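Local coordinates for protein dihydropyrimidinase (Dictyostelium discoideum, PDB 2FTW) that catalyses the reversible hydrolytic ring opening of dihydropyrimidines such as 5,6-dihydrouracil, the second step of reductive pyrimidine breakdown, with the help of two zinc ions, at residues 203-208 / 216-221; 223-228 / 299-304; 280-283 / 289-292; 231-236 / 265-270; 135-140 / 175-180. All coordinates share one frame; numbering follows the deposited sequence.

Interaction 1 (203-208 / 216-221); sequences KKMLEM and HELSRP
Met205 turns its CG beside its own backbone N (chi1 -79°), then bends at chi2 (-46°) and again at chi3, a path that carries the thioether from the end of helix 195-207 onto Leu218 CB and the backbone N of Ser219. SD rests on Leu218 CB at 3.7 Å, and the two side chains cross at about a right angle. Nearer its root, Met205 CG lies 3.7 Å from Ser219 N and 4.0 Å from Ser219 CB. A flexible thioether suits this place because its bends let it fit between close backbones, the CA atoms of Met205 and Ser219 being 6.0 Å apart. Ser219 meets Met205 with its CB, while its hydroxyl turns back on its own segment: OG donates to His216 O at 2.8 Å, tilted from that carbonyl's plane, and Ser219 N adds a weak bond to the same oxygen. Two consecutive helices, 195-207 and 214-219, thus pack at the interface with a second subunit, whose Glu483 and Arg486 lie on Met205 and Leu218. The Ser219 side chain is about 8 Å from that of Asn346, a probable substrate-binding residue. With no hydrogen bond across them, the two segments meet through van der Waals packing, which asks for close fit more than for a set direction.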
# COMPACT_ATOMS: atom_id res chain seq x y z
N LYS A 203 -20.98 -22.96 13.02
CA LYS A 203 -21.23 -23.55 14.35
C LYS A 203 -21.46 -22.47 15.43
O LYS A 203 -22.38 -22.56 16.24
CB LYS A 203 -20.04 -24.44 14.76
CG LYS A 203 -20.26 -25.28 16.03
CD LYS A 203 -19.08 -26.23 16.30
CE LYS A 203 -19.07 -26.71 17.77
NZ LYS A 203 -20.27 -27.51 18.17
N LYS A 204 -20.61 -21.45 15.42
CA LYS A 204 -20.72 -20.35 16.37
C LYS A 204 -22.01 -19.54 16.21
O LYS A 204 -22.66 -19.22 17.20
CB LYS A 204 -19.53 -19.40 16.21
CG LYS A 204 -19.50 -18.31 17.27
CD LYS A 204 -18.42 -17.31 17.02
CE LYS A 204 -18.27 -16.37 18.21
NZ LYS A 204 -17.35 -15.25 17.88
N MET A 205 -22.34 -19.18 14.99
CA MET A 205 -23.51 -18.33 14.76
C MET A 205 -24.79 -19.04 15.19
O MET A 205 -25.59 -18.47 15.93
CB MET A 205 -23.60 -17.88 13.30
CG MET A 205 -22.66 -16.72 12.95
SD MET A 205 -22.65 -15.34 14.12
CE MET A 205 -21.19 -15.70 15.10
N LEU A 206 -24.95 -20.30 14.75
CA LEU A 206 -26.11 -21.11 15.12
C LEU A 206 -26.21 -21.36 16.63
O LEU A 206 -27.29 -21.28 17.19
CB LEU A 206 -26.11 -22.44 14.35
CG LEU A 206 -26.36 -22.41 12.85
CD1 LEU A 206 -26.13 -23.79 12.27
CD2 LEU A 206 -27.77 -21.93 12.52
N GLU A 207 -25.07 -21.64 17.28
CA GLU A 207 -24.99 -21.76 18.76
C GLU A 207 -25.40 -20.50 19.52
O GLU A 207 -25.81 -20.59 20.68
CB GLU A 207 -23.56 -22.12 19.20
CG GLU A 207 -23.26 -23.62 19.19
CD GLU A 207 -21.77 -23.95 19.40
OE1 GLU A 207 -20.98 -23.04 19.75
OE2 GLU A 207 -21.40 -25.14 19.21
N MET A 208 -25.23 -19.33 18.90
CA MET A 208 -25.67 -18.06 19.49
C MET A 208 -27.15 -17.79 19.23
O MET A 208 -27.69 -16.78 19.70
CB MET A 208 -24.85 -16.90 18.93
CG MET A 208 -23.43 -16.87 19.45
SD MET A 208 -22.40 -15.57 18.73
CE MET A 208 -23.24 -14.11 19.30
N HIS A 216 -25.51 -15.88 7.95
CA HIS A 216 -24.66 -16.24 6.83
C HIS A 216 -23.42 -15.34 6.68
O HIS A 216 -22.30 -15.83 6.66
CB HIS A 216 -25.49 -16.26 5.53
CG HIS A 216 -24.79 -16.88 4.37
ND1 HIS A 216 -24.51 -18.23 4.30
CD2 HIS A 216 -24.30 -16.34 3.24
CE1 HIS A 216 -23.89 -18.49 3.17
NE2 HIS A 216 -23.75 -17.36 2.50
N GLU A 217 -23.61 -14.02 6.57
CA GLU A 217 -22.48 -13.09 6.48
C GLU A 217 -21.60 -13.16 7.74
O GLU A 217 -20.36 -13.20 7.65
CB GLU A 217 -22.96 -11.66 6.25
CG GLU A 217 -21.89 -10.55 6.44
CD GLU A 217 -20.63 -10.74 5.60
OE1 GLU A 217 -20.75 -11.26 4.48
OE2 GLU A 217 -19.52 -10.37 6.04
N LEU A 218 -22.24 -13.17 8.91
CA LEU A 218 -21.51 -13.15 10.17
C LEU A 218 -20.68 -14.43 10.35
O LEU A 218 -19.63 -14.41 10.98
CB LEU A 218 -22.47 -12.95 11.36
CG LEU A 218 -23.35 -11.69 11.30
CD1 LEU A 218 -24.44 -11.73 12.38
CD2 LEU A 218 -22.53 -10.44 11.42
N SER A 219 -21.16 -15.54 9.80
CA SER A 219 -20.44 -16.80 9.86
C SER A 219 -19.15 -16.77 9.00
O SER A 219 -18.26 -17.60 9.22
CB SER A 219 -21.34 -17.97 9.43
OG SER A 219 -21.45 -18.07 8.01
N ARG A 220 -19.06 -15.83 8.06
CA ARG A 220 -18.00 -15.86 7.04
C ARG A 220 -17.56 -14.47 6.61
O ARG A 220 -17.68 -14.16 5.44
CB ARG A 220 -18.51 -16.53 5.75
CG ARG A 220 -19.10 -17.87 5.89
CD ARG A 220 -20.17 -18.10 4.85
NE ARG A 220 -19.63 -18.63 3.60
CZ ARG A 220 -19.87 -19.85 3.11
NH1 ARG A 220 -19.31 -20.21 1.96
NH2 ARG A 220 -20.65 -20.72 3.74
N PRO A 221 -17.02 -13.66 7.51
CA PRO A 221 -16.63 -12.33 7.04
C PRO A 221 -15.51 -12.37 5.98
O PRO A 221 -14.87 -13.41 5.78
CB PRO A 221 -16.14 -11.64 8.32
CG PRO A 221 -15.76 -12.75 9.19
CD PRO A 221 -16.69 -13.86 8.92

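Interaction 2 (223-228 / 299-304); sequences ALEAEA and PIRPDP
Arg301 turns the edge of its guanidinium to Glu225, where NH1 donates to Glu225 OE1 at 3.0 Å in a nearly straight salt-bridge hydrogen bond (167° at the hydrogen). The oxygen lies in the guanidinium plane but is met on the anti side and well out of the carboxylate plane, the two flat groups being turned 37° apart. The bridge rests on a single hydrogen bond, not a bidentate pair, and Arg301 NE stays 3.5 Å from Glu225 OE1 without bonding. One face of the guanidinium has Pro299 O 3.4 Å from its plane, toward the rim. A bend at chi2 (-55°) swings the arginine toward the helix, where Glu225 reaches out extended. Glutamate and arginine suit the spot because each can serve several partners: Glu225 OE2 accepts from Gln249 N, and Arg301 NH2 binds Glu217 OE1 and Arg220 O. Set between two carboxylates, the arginine probably helps keep both ionised. The Glu225 side chain comes within about 6 Å of that of the zinc ligand His247, beyond the first shell. Helix 223-239 is thus tied to the loop between helices 288-292 and 306-316, with Ala253 of helix 251-262 against Glu225 and helix 214-219 touching Pro299.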
# COMPACT_ATOMS: atom_id res chain seq x y z
N ALA A 223 -12.48 -11.44 5.54
CA ALA A 223 -11.07 -11.83 5.82
C ALA A 223 -10.78 -13.32 5.57
O ALA A 223 -9.61 -13.72 5.34
CB ALA A 223 -10.69 -11.43 7.25
N LEU A 224 -11.82 -14.16 5.61
CA LEU A 224 -11.66 -15.58 5.32
C LEU A 224 -11.55 -15.82 3.80
O LEU A 224 -10.96 -16.81 3.35
CB LEU A 224 -12.82 -16.38 5.89
CG LEU A 224 -13.17 -16.27 7.38
CD1 LEU A 224 -14.16 -17.38 7.69
CD2 LEU A 224 -11.92 -16.36 8.31
N GLU A 225 -12.13 -14.90 3.03
CA GLU A 225 -12.06 -14.96 1.57
C GLU A 225 -10.69 -14.45 1.13
O GLU A 225 -10.10 -15.01 0.22
CB GLU A 225 -13.19 -14.14 0.94
CG GLU A 225 -13.10 -13.95 -0.57
CD GLU A 225 -14.22 -13.05 -1.16
OE1 GLU A 225 -15.04 -12.48 -0.39
OE2 GLU A 225 -14.28 -12.94 -2.41
N ALA A 226 -10.22 -13.38 1.78
CA ALA A 226 -8.93 -12.75 1.46
C ALA A 226 -7.76 -13.63 1.84
O ALA A 226 -6.75 -13.67 1.14
CB ALA A 226 -8.82 -11.41 2.16
N GLU A 227 -7.88 -14.33 2.95
CA GLU A 227 -6.84 -15.25 3.38
C GLU A 227 -6.69 -16.42 2.39
O GLU A 227 -5.57 -16.72 1.93
CB GLU A 227 -7.13 -15.77 4.79
CG GLU A 227 -6.01 -16.62 5.36
CD GLU A 227 -5.97 -18.03 4.77
OE1 GLU A 227 -7.00 -18.74 4.87
OE2 GLU A 227 -4.91 -18.43 4.22
N ALA A 228 -7.81 -17.05 2.06
CA ALA A 228 -7.83 -18.18 1.12
C ALA A 228 -7.41 -17.77 -0.30
O ALA A 228 -6.77 -18.54 -1.02
CB ALA A 228 -9.23 -18.82 1.11
N PRO A 299 -20.67 -14.61 0.69
CA PRO A 299 -21.78 -13.66 0.76
C PRO A 299 -21.49 -12.33 0.07
O PRO A 299 -20.33 -11.94 -0.08
CB PRO A 299 -21.97 -13.44 2.28
CG PRO A 299 -21.13 -14.44 2.97
CD PRO A 299 -20.09 -14.90 2.01
N ILE A 300 -22.56 -11.67 -0.37
CA ILE A 300 -22.52 -10.27 -0.79
C ILE A 300 -22.20 -9.42 0.45
O ILE A 300 -22.76 -9.64 1.53
CB ILE A 300 -23.86 -9.80 -1.46
CG1 ILE A 300 -24.24 -10.72 -2.63
CG2 ILE A 300 -23.71 -8.38 -1.98
CD1 ILE A 300 -25.72 -10.61 -3.06
N ARG A 301 -21.27 -8.48 0.30
CA ARG A 301 -20.66 -7.85 1.46
C ARG A 301 -21.46 -6.64 1.91
O ARG A 301 -21.91 -5.87 1.07
CB ARG A 301 -19.20 -7.46 1.17
CG ARG A 301 -18.30 -8.65 0.78
CD ARG A 301 -18.36 -9.74 1.85
NE ARG A 301 -17.55 -10.91 1.56
CZ ARG A 301 -17.52 -11.99 2.35
NH1 ARG A 301 -16.76 -13.02 2.02
NH2 ARG A 301 -18.26 -12.05 3.46
N PRO A 302 -21.66 -6.49 3.24
CA PRO A 302 -22.40 -5.35 3.74
C PRO A 302 -21.63 -4.03 3.74
O PRO A 302 -22.28 -2.99 3.82
CB PRO A 302 -22.80 -5.78 5.16
CG PRO A 302 -21.77 -6.73 5.58
CD PRO A 302 -21.25 -7.40 4.32
N ASP A 303 -20.30 -4.05 3.66
CA ASP A 303 -19.51 -2.81 3.47
C ASP A 303 -19.99 -2.07 2.21
O ASP A 303 -19.80 -2.58 1.10
CB ASP A 303 -18.00 -3.10 3.36
CG ASP A 303 -17.17 -1.85 3.09
OD1 ASP A 303 -17.74 -0.78 2.78
OD2 ASP A 303 -15.92 -1.92 3.18
N PRO A 304 -20.57 -0.85 2.37
CA PRO A 304 -21.14 -0.06 1.27
C PRO A 304 -20.17 0.34 0.16
O PRO A 304 -20.60 0.51 -1.00
CB PRO A 304 -21.66 1.20 1.97
CG PRO A 304 -21.80 0.82 3.41
CD PRO A 304 -20.69 -0.13 3.65

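Interaction 3 (280-283 / 289-292); sequences GSHM and RHAA
The imidazole of His290 takes His282 at its edge: His282 CD2 lies in the His290 plane, 3.5 Å from CE1. Seen from His282, that CE1 arrives obliquely. The rings meet rim to rim, centroids 5.6 Å apart and planes at 40°. Phe294 stacks on His282 and also meets His290, while Phe424 packs edge-to-face with His290, so ring packing accounts for much of what the two histidines do here. His290 swings its ring anti to its backbone N (chi1 -167°), which carries CE1 across to His282. The polar ends fare unequally: His282 ND1 bonds to Asp279 O, whereas His290 ND1 is buried with no partner in the model. His282 also belongs to a 3-10 turn, 281-283, begun by the bond of Met283 N to Gly280 O, which packs against helix 288-292. Their backbones come very close, with the CA atoms of Met283 and Ala291 4.2 Å apart, an approach suited to a residue as small as alanine. Ala291 CA points its hydrogen at His282 O, giving a C-H...O contact of 3.3 Å with 153° at the hydrogen, and its CB rests 3.6 Å from Met283 O. Arg490 of a second subunit packs on Ala291.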
# COMPACT_ATOMS: atom_id res chain seq x y z
N GLY A 280 -24.72 -6.29 0.84
CA GLY A 280 -25.22 -7.39 1.67
C GLY A 280 -26.15 -6.98 2.80
O GLY A 280 -26.57 -7.82 3.58
N SER A 281 -26.47 -5.69 2.88
CA SER A 281 -27.43 -5.18 3.87
C SER A 281 -28.85 -5.73 3.65
O SER A 281 -29.69 -5.62 4.55
CB SER A 281 -27.46 -3.65 3.83
OG SER A 281 -28.03 -3.17 2.61
N HIS A 282 -29.12 -6.31 2.48
CA HIS A 282 -30.40 -7.01 2.23
C HIS A 282 -30.57 -8.30 3.05
O HIS A 282 -31.68 -8.78 3.22
CB HIS A 282 -30.56 -7.35 0.76
CG HIS A 282 -30.64 -6.16 -0.14
ND1 HIS A 282 -29.57 -5.74 -0.91
CD2 HIS A 282 -31.65 -5.30 -0.39
CE1 HIS A 282 -29.93 -4.67 -1.59
NE2 HIS A 282 -31.18 -4.38 -1.30
N MET A 283 -29.46 -8.86 3.56
CA MET A 283 -29.52 -10.01 4.47
C MET A 283 -30.03 -9.65 5.88
O MET A 283 -30.41 -10.53 6.65
CB MET A 283 -28.16 -10.72 4.56
CG MET A 283 -27.84 -11.61 3.35
SD MET A 283 -26.17 -12.33 3.38
CE MET A 283 -25.18 -10.87 3.10
N ARG A 289 -38.00 -13.80 3.69
CA ARG A 289 -37.94 -14.20 2.28
C ARG A 289 -36.96 -13.34 1.50
O ARG A 289 -36.11 -13.84 0.75
CB ARG A 289 -39.35 -14.14 1.65
CG ARG A 289 -39.47 -14.84 0.28
CD ARG A 289 -39.14 -13.90 -0.89
NE ARG A 289 -39.27 -14.56 -2.20
CZ ARG A 289 -38.32 -15.27 -2.82
NH1 ARG A 289 -37.14 -15.49 -2.25
NH2 ARG A 289 -38.57 -15.80 -4.02
N HIS A 290 -37.07 -12.03 1.69
CA HIS A 290 -36.22 -11.07 1.00
C HIS A 290 -34.76 -11.29 1.40
O HIS A 290 -33.88 -11.37 0.54
CB HIS A 290 -36.67 -9.65 1.35
CG HIS A 290 -36.08 -8.59 0.49
ND1 HIS A 290 -34.81 -8.10 0.67
CD2 HIS A 290 -36.60 -7.91 -0.56
CE1 HIS A 290 -34.57 -7.16 -0.23
NE2 HIS A 290 -35.64 -7.03 -0.99
N ALA A 291 -34.53 -11.43 2.70
CA ALA A 291 -33.19 -11.66 3.24
C ALA A 291 -32.53 -12.92 2.69
O ALA A 291 -31.42 -12.87 2.17
CB ALA A 291 -33.24 -11.71 4.76
N ALA A 292 -33.23 -14.06 2.81
CA ALA A 292 -32.75 -15.35 2.31
C ALA A 292 -32.49 -15.38 0.79
O ALA A 292 -31.66 -16.16 0.31
CB ALA A 292 -33.73 -16.44 2.68

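Interaction 4 (231-236 / 265-270); sequences RAIVIA and VRVYGE
Glu270, in the same segment as the Val267 that packs on Ile233, has its OE1 gripped by His66 ND1 and His247 N; its OE2 is held by Tyr244 OH and Thr65 OG1. Since His66 and His247 are zinc ligands, this glutamate probably helps orient the His66 ring and hold the backbone of His247, while the contact with the helix, farther back along the segment, is wholly apolar. Ile233 forks over two valines. Its CG2 presses on Val265 CG1 at 3.5 Å, tighter than usual for two carbons, and its CD1 meets Val267 CG2 at 3.6 Å. This is a helix packed on the parallel strands of the (beta-alpha)8 barrel: helix 223-239 leads into strand 243-245 and also reaches the next strand, 267-269. Beta-branched residues suit the seam, being stiff and broad near the backbone. Val267 holds CG2 anti to its backbone N, with CG1 between N and the carbonyl carbon (chi1 53°), so that CG2 meets Ile233, whose side chain crosses it at about a right angle. Val265 comes at a slant. An inverse gamma turn centred on Arg266 lies between the two valines, both of which point toward the helix, and His260 of helix 251-262 touches Ile233 and Val265.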
# COMPACT_ATOMS: atom_id res chain seq x y z
N ARG A 231 -3.62 -17.57 -0.17
CA ARG A 231 -2.97 -18.88 -0.09
C ARG A 231 -2.96 -19.58 -1.45
O ARG A 231 -1.93 -20.10 -1.88
CB ARG A 231 -3.66 -19.72 1.00
CG ARG A 231 -3.12 -21.12 1.20
CD ARG A 231 -3.35 -21.61 2.64
NE ARG A 231 -4.66 -21.19 3.17
CZ ARG A 231 -5.80 -21.87 3.07
NH1 ARG A 231 -5.84 -23.05 2.47
NH2 ARG A 231 -6.91 -21.36 3.57
N ALA A 232 -4.10 -19.56 -2.13
CA ALA A 232 -4.23 -20.14 -3.46
C ALA A 232 -3.30 -19.51 -4.51
O ALA A 232 -2.77 -20.20 -5.36
CB ALA A 232 -5.68 -20.02 -3.93
N ILE A 233 -3.09 -18.19 -4.44
CA ILE A 233 -2.14 -17.54 -5.31
C ILE A 233 -0.67 -17.91 -4.95
O ILE A 233 0.16 -18.11 -5.83
CB ILE A 233 -2.30 -16.01 -5.29
CG1 ILE A 233 -3.73 -15.60 -5.70
CG2 ILE A 233 -1.32 -15.37 -6.24
CD1 ILE A 233 -4.01 -14.10 -5.56
N VAL A 234 -0.36 -17.99 -3.67
CA VAL A 234 1.02 -18.33 -3.25
C VAL A 234 1.41 -19.74 -3.73
O VAL A 234 2.53 -19.97 -4.18
CB VAL A 234 1.17 -18.21 -1.70
CG1 VAL A 234 2.41 -18.97 -1.19
CG2 VAL A 234 1.22 -16.73 -1.31
N ILE A 235 0.48 -20.68 -3.60
CA ILE A 235 0.68 -22.06 -4.07
C ILE A 235 0.80 -22.08 -5.60
O ILE A 235 1.68 -22.74 -6.15
CB ILE A 235 -0.48 -22.97 -3.61
CG1 ILE A 235 -0.47 -23.09 -2.07
CG2 ILE A 235 -0.41 -24.36 -4.27
CD1 ILE A 235 -1.69 -23.79 -1.49
N ALA A 236 -0.09 -21.37 -6.27
CA ALA A 236 -0.06 -21.30 -7.73
C ALA A 236 1.22 -20.64 -8.27
O ALA A 236 1.79 -21.09 -9.28
CB ALA A 236 -1.28 -20.57 -8.23
N VAL A 265 2.76 -11.80 -10.53
CA VAL A 265 2.14 -13.12 -10.38
C VAL A 265 1.01 -13.29 -11.40
O VAL A 265 0.29 -12.34 -11.68
CB VAL A 265 1.63 -13.37 -8.92
CG1 VAL A 265 0.93 -14.72 -8.80
CG2 VAL A 265 2.77 -13.32 -7.94
N ARG A 266 0.91 -14.49 -11.96
CA ARG A 266 -0.10 -14.82 -12.98
C ARG A 266 -1.43 -15.26 -12.33
O ARG A 266 -1.73 -16.45 -12.20
CB ARG A 266 0.43 -15.91 -13.92
CG ARG A 266 -0.43 -16.20 -15.14
CD ARG A 266 -0.65 -14.98 -16.03
NE ARG A 266 0.62 -14.40 -16.49
CZ ARG A 266 1.33 -14.84 -17.52
NH1 ARG A 266 0.92 -15.88 -18.23
NH2 ARG A 266 2.47 -14.24 -17.84
N VAL A 267 -2.20 -14.26 -11.91
CA VAL A 267 -3.49 -14.46 -11.26
C VAL A 267 -4.55 -13.61 -11.99
O VAL A 267 -4.28 -12.48 -12.42
CB VAL A 267 -3.45 -14.14 -9.72
CG1 VAL A 267 -2.91 -12.76 -9.46
CG2 VAL A 267 -4.83 -14.29 -9.06
N TYR A 268 -5.72 -14.20 -12.18
CA TYR A 268 -6.88 -13.51 -12.75
C TYR A 268 -8.01 -13.53 -11.71
O TYR A 268 -8.05 -14.39 -10.84
CB TYR A 268 -7.32 -14.17 -14.06
CG TYR A 268 -6.20 -14.28 -15.07
CD1 TYR A 268 -5.32 -15.35 -15.06
CD2 TYR A 268 -6.03 -13.30 -16.04
CE1 TYR A 268 -4.30 -15.46 -15.97
CE2 TYR A 268 -4.99 -13.40 -16.99
CZ TYR A 268 -4.13 -14.47 -16.94
OH TYR A 268 -3.11 -14.59 -17.87
N GLY A 269 -8.90 -12.55 -11.81
CA GLY A 269 -9.99 -12.40 -10.87
C GLY A 269 -11.31 -12.09 -11.54
O GLY A 269 -11.36 -11.37 -12.53
N GLU A 270 -12.38 -12.63 -10.98
CA GLU A 270 -13.71 -12.54 -11.56
C GLU A 270 -14.72 -11.99 -10.54
O GLU A 270 -15.19 -12.72 -9.68
CB GLU A 270 -14.12 -13.92 -12.00
CG GLU A 270 -15.50 -14.05 -12.61
CD GLU A 270 -15.99 -15.49 -12.53
OE1 GLU A 270 -16.52 -15.86 -11.45
OE2 GLU A 270 -15.80 -16.24 -13.53

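Interaction 5 (135-140 / 175-180); sequences TWWSEQ and YHIFKR
A CH-pi contact joins the loop before helix 139-151 to the side of helix 171-184, with the indole of Trp137 lying against Ile177. Ile177 CG1 stands 3.6 Å from the centroid of the six-membered ring of Trp137, only 13° off the normal, so the methylene sits over the ring face. The same carbon is 3.6 Å from Trp137 CE3, and CD1 extends the overlap, 4.1 Å from that atom. Trp137 swings out with CG anti to its backbone N (chi1 -176°), which brings the ring against the side of the helix. An isoleucine gives it a methylene to rest on, and the broad indole can span several residues of the helix at once. Trp137 NE1 passes 4.1 Å from His176 CB, CZ2 lies 4.0 Å from His176 O, and CH2 is 4.3 Å from Arg180 CB, the last two approaching obliquely. His176 O is already taken by the helical bond from Arg180 N, so the indole merely packs beside it. Arg180 offers its aliphatic root to the ring and sends its guanidinium to Ser142 O, Glu146 and Glu183. Next to the tryptophan, Ser138 is the N-cap of helix 139-151, its OG bonding weakly to Val141 N. With Ser142 and Met145 also touching Trp137, the indole fills the seam between two helices, packing of the kind found in the outer helical layer of a (beta-alpha)8 barrel.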
# COMPACT_ATOMS: atom_id res chain seq x y z
N THR A 135 -14.04 -31.98 -7.29
CA THR A 135 -14.72 -32.08 -6.00
C THR A 135 -14.08 -33.14 -5.09
O THR A 135 -14.31 -33.14 -3.88
CB THR A 135 -16.22 -32.37 -6.19
OG1 THR A 135 -16.40 -33.54 -7.00
CG2 THR A 135 -16.88 -31.17 -6.89
N TRP A 136 -13.29 -34.03 -5.69
CA TRP A 136 -12.50 -35.01 -4.95
C TRP A 136 -11.23 -35.29 -5.78
O TRP A 136 -11.22 -35.07 -6.98
CB TRP A 136 -13.31 -36.29 -4.70
CG TRP A 136 -13.72 -37.00 -5.97
CD1 TRP A 136 -14.57 -36.52 -6.93
CD2 TRP A 136 -13.28 -38.29 -6.42
NE1 TRP A 136 -14.69 -37.43 -7.94
CE2 TRP A 136 -13.91 -38.52 -7.67
CE3 TRP A 136 -12.43 -39.27 -5.90
CZ2 TRP A 136 -13.72 -39.70 -8.40
CZ3 TRP A 136 -12.23 -40.44 -6.63
CH2 TRP A 136 -12.87 -40.64 -7.86
N TRP A 137 -10.18 -35.76 -5.13
CA TRP A 137 -8.88 -35.92 -5.75
C TRP A 137 -8.40 -37.36 -5.60
O TRP A 137 -8.55 -37.96 -4.54
CB TRP A 137 -7.91 -34.92 -5.11
CG TRP A 137 -6.56 -34.91 -5.71
CD1 TRP A 137 -5.38 -35.16 -5.07
CD2 TRP A 137 -6.22 -34.65 -7.08
NE1 TRP A 137 -4.34 -35.06 -5.95
CE2 TRP A 137 -4.82 -34.75 -7.19
CE3 TRP A 137 -6.97 -34.33 -8.23
CZ2 TRP A 137 -4.15 -34.55 -8.40
CZ3 TRP A 137 -6.30 -34.13 -9.42
CH2 TRP A 137 -4.90 -34.24 -9.50
N SER A 138 -7.86 -37.91 -6.69
CA SER A 138 -7.29 -39.27 -6.73
C SER A 138 -6.50 -39.45 -8.03
O SER A 138 -6.51 -38.57 -8.88
CB SER A 138 -8.39 -40.33 -6.65
OG SER A 138 -9.04 -40.49 -7.90
N GLU A 139 -5.81 -40.58 -8.16
CA GLU A 139 -5.05 -40.90 -9.39
C GLU A 139 -5.97 -40.90 -10.61
O GLU A 139 -5.64 -40.29 -11.61
CB GLU A 139 -4.35 -42.23 -9.25
N GLN A 140 -7.12 -41.55 -10.50
CA GLN A 140 -8.06 -41.64 -11.62
C GLN A 140 -8.59 -40.27 -12.06
O GLN A 140 -8.77 -40.03 -13.26
CB GLN A 140 -9.24 -42.56 -11.29
CG GLN A 140 -10.06 -43.00 -12.53
CD GLN A 140 -9.22 -43.76 -13.57
OE1 GLN A 140 -9.33 -43.52 -14.78
NE2 GLN A 140 -8.38 -44.68 -13.10
N TYR A 175 -1.88 -28.15 -4.26
CA TYR A 175 -0.57 -28.14 -4.90
C TYR A 175 -0.50 -29.07 -6.11
O TYR A 175 -0.14 -28.64 -7.19
CB TYR A 175 0.49 -28.52 -3.89
CG TYR A 175 1.90 -28.60 -4.42
CD1 TYR A 175 2.60 -27.46 -4.81
CD2 TYR A 175 2.56 -29.82 -4.47
CE1 TYR A 175 3.92 -27.54 -5.25
CE2 TYR A 175 3.87 -29.91 -4.91
CZ TYR A 175 4.55 -28.77 -5.30
OH TYR A 175 5.86 -28.91 -5.73
N HIS A 176 -0.85 -30.35 -5.90
CA HIS A 176 -0.83 -31.36 -6.96
C HIS A 176 -1.86 -31.17 -8.09
O HIS A 176 -1.61 -31.54 -9.25
CB HIS A 176 -0.95 -32.76 -6.33
CG HIS A 176 0.29 -33.17 -5.61
ND1 HIS A 176 0.35 -33.31 -4.23
CD2 HIS A 176 1.55 -33.40 -6.06
CE1 HIS A 176 1.58 -33.64 -3.88
NE2 HIS A 176 2.33 -33.71 -4.96
N ILE A 177 -3.02 -30.63 -7.75
CA ILE A 177 -4.04 -30.28 -8.74
C ILE A 177 -3.54 -29.18 -9.70
O ILE A 177 -3.77 -29.24 -10.92
CB ILE A 177 -5.36 -29.83 -8.03
CG1 ILE A 177 -5.99 -31.04 -7.32
CG2 ILE A 177 -6.34 -29.24 -9.02
CD1 ILE A 177 -7.11 -30.68 -6.31
N PHE A 178 -2.86 -28.19 -9.14
CA PHE A 178 -2.28 -27.10 -9.91
C PHE A 178 -1.12 -27.57 -10.80
O PHE A 178 -0.94 -27.07 -11.91
CB PHE A 178 -1.77 -25.97 -8.99
CG PHE A 178 -2.85 -25.13 -8.33
CD1 PHE A 178 -4.21 -25.28 -8.63
CD2 PHE A 178 -2.48 -24.13 -7.42
CE1 PHE A 178 -5.17 -24.47 -7.99
CE2 PHE A 178 -3.42 -23.33 -6.80
CZ PHE A 178 -4.77 -23.49 -7.09
N LYS A 179 -0.31 -28.50 -10.31
CA LYS A 179 0.77 -29.08 -11.13
C LYS A 179 0.19 -29.83 -12.31
O LYS A 179 0.75 -29.83 -13.38
CB LYS A 179 1.62 -30.05 -10.32
CG LYS A 179 2.52 -29.40 -9.33
CD LYS A 179 3.13 -30.44 -8.42
CE LYS A 179 4.33 -31.11 -9.05
NZ LYS A 179 4.80 -32.21 -8.15
N ARG A 180 -0.95 -30.48 -12.09
CA ARG A 180 -1.61 -31.25 -13.14
C ARG A 180 -2.22 -30.31 -14.16
O ARG A 180 -2.10 -30.51 -15.37
CB ARG A 180 -2.68 -32.16 -12.51
CG ARG A 180 -3.35 -33.13 -13.48
CD ARG A 180 -2.34 -33.96 -14.26
NE ARG A 180 -3.02 -35.00 -15.03
CZ ARG A 180 -2.47 -35.73 -15.99
NH1 ARG A 180 -1.19 -35.55 -16.32
NH2 ARG A 180 -3.20 -36.64 -16.63

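In the fold
Interactions 1, 2 and 3 form one connected group. Arg301 is shared by all three: its side chain ties interaction 2 to interaction 1, and Arg301 O probably accepts a hydrogen bond from Gly280 N of interaction 3, at 2.8 Å. Interactions 4 and 5 adjoin as well, through Phe178, whose CE2 lies 3.5 Å from Ala232 O. Helix 223-239 links the two groups, serving interactions 2 and 4, whose centres are about 17 Å apart. Glu225 of interaction 2 has its side chain about 10 Å from a zinc ion, while the side chain of Met283 in interaction 3 is about 9 Å from that of Asn346, a probable substrate-binding residue. All five contacts touch the second subunit.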